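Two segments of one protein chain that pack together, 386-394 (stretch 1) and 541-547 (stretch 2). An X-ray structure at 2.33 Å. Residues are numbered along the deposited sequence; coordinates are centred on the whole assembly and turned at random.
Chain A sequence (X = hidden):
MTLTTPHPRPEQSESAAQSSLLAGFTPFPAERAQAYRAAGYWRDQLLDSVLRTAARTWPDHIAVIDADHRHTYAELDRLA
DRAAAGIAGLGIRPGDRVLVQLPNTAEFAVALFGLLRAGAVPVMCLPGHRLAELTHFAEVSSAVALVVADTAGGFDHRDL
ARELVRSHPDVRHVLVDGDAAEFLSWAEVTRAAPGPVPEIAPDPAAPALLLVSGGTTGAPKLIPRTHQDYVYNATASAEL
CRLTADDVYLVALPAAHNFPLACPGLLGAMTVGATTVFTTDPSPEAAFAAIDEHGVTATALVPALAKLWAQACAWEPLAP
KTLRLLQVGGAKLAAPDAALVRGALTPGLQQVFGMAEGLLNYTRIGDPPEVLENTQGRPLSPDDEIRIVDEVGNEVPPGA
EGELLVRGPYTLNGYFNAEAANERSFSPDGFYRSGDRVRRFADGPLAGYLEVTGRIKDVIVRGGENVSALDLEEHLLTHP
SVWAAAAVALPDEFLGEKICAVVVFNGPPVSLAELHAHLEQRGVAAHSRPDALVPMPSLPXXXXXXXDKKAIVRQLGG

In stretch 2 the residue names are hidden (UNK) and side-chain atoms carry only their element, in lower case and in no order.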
# COMPACT_ATOMS: atom_id res chain seq x y z
N ILE A 386 4.64 1.86 -18.39
CA ILE A 386 3.83 0.66 -18.25
C ILE A 386 4.04 -0.29 -19.41
O ILE A 386 4.16 0.11 -20.57
CB ILE A 386 2.32 0.99 -18.08
CG1 ILE A 386 1.61 1.21 -19.42
CG2 ILE A 386 2.12 2.17 -17.13
CD1 ILE A 386 0.09 1.40 -19.30
N ARG A 387 4.15 -1.57 -19.06
CA ARG A 387 4.15 -2.63 -20.04
C ARG A 387 2.92 -3.51 -19.82
O ARG A 387 2.58 -3.84 -18.69
CB ARG A 387 5.43 -3.45 -19.94
CG ARG A 387 6.69 -2.67 -20.29
CD ARG A 387 7.95 -3.42 -19.84
NE ARG A 387 8.09 -4.71 -20.52
CZ ARG A 387 9.01 -5.61 -20.22
NH1 ARG A 387 9.88 -5.38 -19.24
NH2 ARG A 387 9.07 -6.76 -20.89
N ILE A 388 2.23 -3.84 -20.90
CA ILE A 388 1.14 -4.79 -20.85
C ILE A 388 1.60 -6.02 -21.63
O ILE A 388 1.79 -5.97 -22.85
CB ILE A 388 -0.16 -4.20 -21.43
CG1 ILE A 388 -0.50 -2.89 -20.71
CG2 ILE A 388 -1.29 -5.20 -21.29
CD1 ILE A 388 -1.84 -2.28 -21.10
N VAL A 389 1.83 -7.13 -20.91
CA VAL A 389 2.50 -8.28 -21.52
C VAL A 389 1.65 -9.55 -21.53
O VAL A 389 0.68 -9.67 -20.79
CB VAL A 389 3.86 -8.60 -20.82
CG1 VAL A 389 4.74 -7.37 -20.77
CG2 VAL A 389 3.64 -9.16 -19.42
N ASP A 390 2.03 -10.50 -22.39
CA ASP A 390 1.35 -11.79 -22.42
C ASP A 390 2.04 -12.80 -21.52
O ASP A 390 2.98 -12.47 -20.79
CB ASP A 390 1.28 -12.33 -23.86
CG ASP A 390 2.64 -12.44 -24.52
OD1 ASP A 390 3.57 -13.00 -23.90
OD2 ASP A 390 2.78 -11.95 -25.66
N GLU A 391 1.57 -14.04 -21.60
CA GLU A 391 2.00 -15.10 -20.69
C GLU A 391 3.40 -15.59 -21.02
O GLU A 391 4.08 -16.18 -20.19
CB GLU A 391 1.00 -16.27 -20.73
CG GLU A 391 0.37 -16.55 -22.11
CD GLU A 391 -0.70 -15.54 -22.54
OE1 GLU A 391 -1.55 -15.17 -21.69
OE2 GLU A 391 -0.72 -15.14 -23.73
N VAL A 392 3.84 -15.30 -22.24
CA VAL A 392 5.23 -15.54 -22.60
C VAL A 392 6.13 -14.44 -22.05
O VAL A 392 7.27 -14.69 -21.67
CB VAL A 392 5.41 -15.62 -24.13
CG1 VAL A 392 6.77 -16.20 -24.47
CG2 VAL A 392 4.30 -16.46 -24.76
N GLY A 393 5.63 -13.21 -22.01
CA GLY A 393 6.39 -12.07 -21.53
C GLY A 393 6.57 -10.98 -22.57
O GLY A 393 7.41 -10.09 -22.42
N ASN A 394 5.78 -11.04 -23.64
CA ASN A 394 5.92 -10.09 -24.74
C ASN A 394 4.92 -8.94 -24.70
O ASN A 394 3.83 -9.08 -24.16
CB ASN A 394 5.79 -10.83 -26.07
CG ASN A 394 7.01 -11.65 -26.40
OD1 ASN A 394 6.92 -12.87 -26.57
ND2 ASN A 394 8.17 -10.99 -26.50
N UNK A 541 12.60 -19.03 -15.82
CA UNK A 541 11.76 -17.83 -15.90
C UNK A 541 11.62 -17.33 -17.33
O UNK A 541 12.50 -17.56 -18.16
o UNK A 541 13.71 -16.47 -15.40
c UNK A 541 12.22 -17.01 -13.56
c UNK A 541 12.34 -16.69 -15.05
N UNK A 542 10.51 -16.66 -17.62
CA UNK A 542 10.37 -15.94 -18.88
C UNK A 542 11.16 -14.63 -18.85
O UNK A 542 11.70 -14.24 -17.81
o UNK A 542 8.33 -14.76 -18.23
c UNK A 542 8.89 -15.65 -19.21
c UNK A 542 8.08 -16.93 -19.23
N UNK A 543 11.21 -13.93 -19.99
CA UNK A 543 11.96 -12.67 -20.09
C UNK A 543 11.23 -11.50 -19.42
O UNK A 543 11.24 -10.37 -19.92
c UNK A 543 12.23 -12.34 -21.55
N UNK A 544 10.61 -11.79 -18.28
CA UNK A 544 9.76 -10.87 -17.55
C UNK A 544 9.84 -11.33 -16.09
O UNK A 544 9.46 -10.62 -15.16
c UNK A 544 8.31 -10.86 -18.12
c UNK A 544 8.18 -9.81 -19.22
c UNK A 544 7.25 -10.63 -17.07
N UNK A 545 10.41 -12.51 -15.89
CA UNK A 545 10.77 -12.96 -14.55
C UNK A 545 9.77 -13.93 -13.96
O UNK A 545 10.03 -14.57 -12.94
N UNK A 546 8.62 -14.04 -14.62
CA UNK A 546 7.59 -14.98 -14.22
C UNK A 546 8.09 -16.41 -14.48
O UNK A 546 8.74 -16.68 -15.50
c UNK A 546 4.23 -15.48 -16.12
n UNK A 546 2.62 -16.44 -17.78
c UNK A 546 6.29 -14.67 -14.97
c UNK A 546 3.79 -16.72 -16.90
c UNK A 546 5.34 -15.82 -15.12
N UNK A 547 7.82 -17.31 -13.54
CA UNK A 547 8.28 -18.68 -13.64
C UNK A 547 7.82 -19.27 -14.97
O UNK A 547 6.67 -19.09 -15.35
c UNK A 547 8.21 -18.90 -11.12
c UNK A 547 8.20 -20.96 -12.58
c UNK A 547 7.68 -19.60 -9.87
c UNK A 547 7.75 -19.52 -12.45

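Position 541 carries three side-chain atoms: a first carbon bonded to one oxygen and one carbon. A branch of this composition at CB identifies Thr541. Its side chain is out of reach of stretch 1, so the assignment rests on atom connectivity alone.

Position 542 repeats the pattern, one carbon bearing an oxygen and a carbon, but here CB points toward stretch 1 and lies 3.1 Å from Val392 O. The residue is Thr542, with chi1 in the p well. Its methyl carbon CG2 is 4.2 Å from Glu391 O, while the backbone Thr542 N donates to the O of position 546 at 2.8 Å, closing a local turn.

Position 543 has a single side-chain carbon and is therefore Ala543. Its CB leaves sideways and makes no close contact with stretch 1; the backbone approaches more closely, with Ala543 O 4.3 Å from Arg387 NH2, at the edge of the guanidinium and near its plane.

Position 544 shows three carbons, one carrying the other two, with no heteroatom. The side chain points toward stretch 1, and one of its outer carbons lies 3.3 Å from Gly393 O, 3.6 Å from Arg387 NH2 and 4.5 Å from Val389 CG1. The residue is Val544 and that carbon is CG2; its approach to Val389 CG1 is an apolar side-chain contact. Val544 has 69 Å² covered, the largest share of any residue here, and its chi1 of 147° falls between wells.

Position 545 has no side-chain atoms, hence Gly545. At phi/psi of 100/-12° a CB would be jammed against the preceding carbonyl O, which by itself calls for glycine. Gly545 N donates to Thr542 O at 2.9 Å.

Position 546 presents four carbons in a row ending in a nitrogen, which lies 2.8 Å from Glu391 O and 3.4 Å from Glu391 CB. This is the signature of Lys546. The chain is largely extended, chi1, chi2 and chi4 being t, and NZ donates a hydrogen bond to Glu391 O.

Position 547 holds four carbons forked at the first, with one arm two carbons long: Ile547, out of reach of stretch 1.

The contact buries 295 Å² and joins a compact turn to a loop following a strand. Asp390 OD1 accepts from Gly393 N (2.8 Å) and Asn394 N (3.0 Å), bracing that loop. At Gly393 an ideal CB would sit 3.3 Å from Val544 CG2, a tight approach, so the bare backbone leaves room for the valine; the glycine's own phi/psi of 120/15° independently requires no CB. Val544 thus provides the central packing, while Lys546 adds the sole hydrogen bond between the stretches.

Stretch 2 (541-547) TTAVGKI
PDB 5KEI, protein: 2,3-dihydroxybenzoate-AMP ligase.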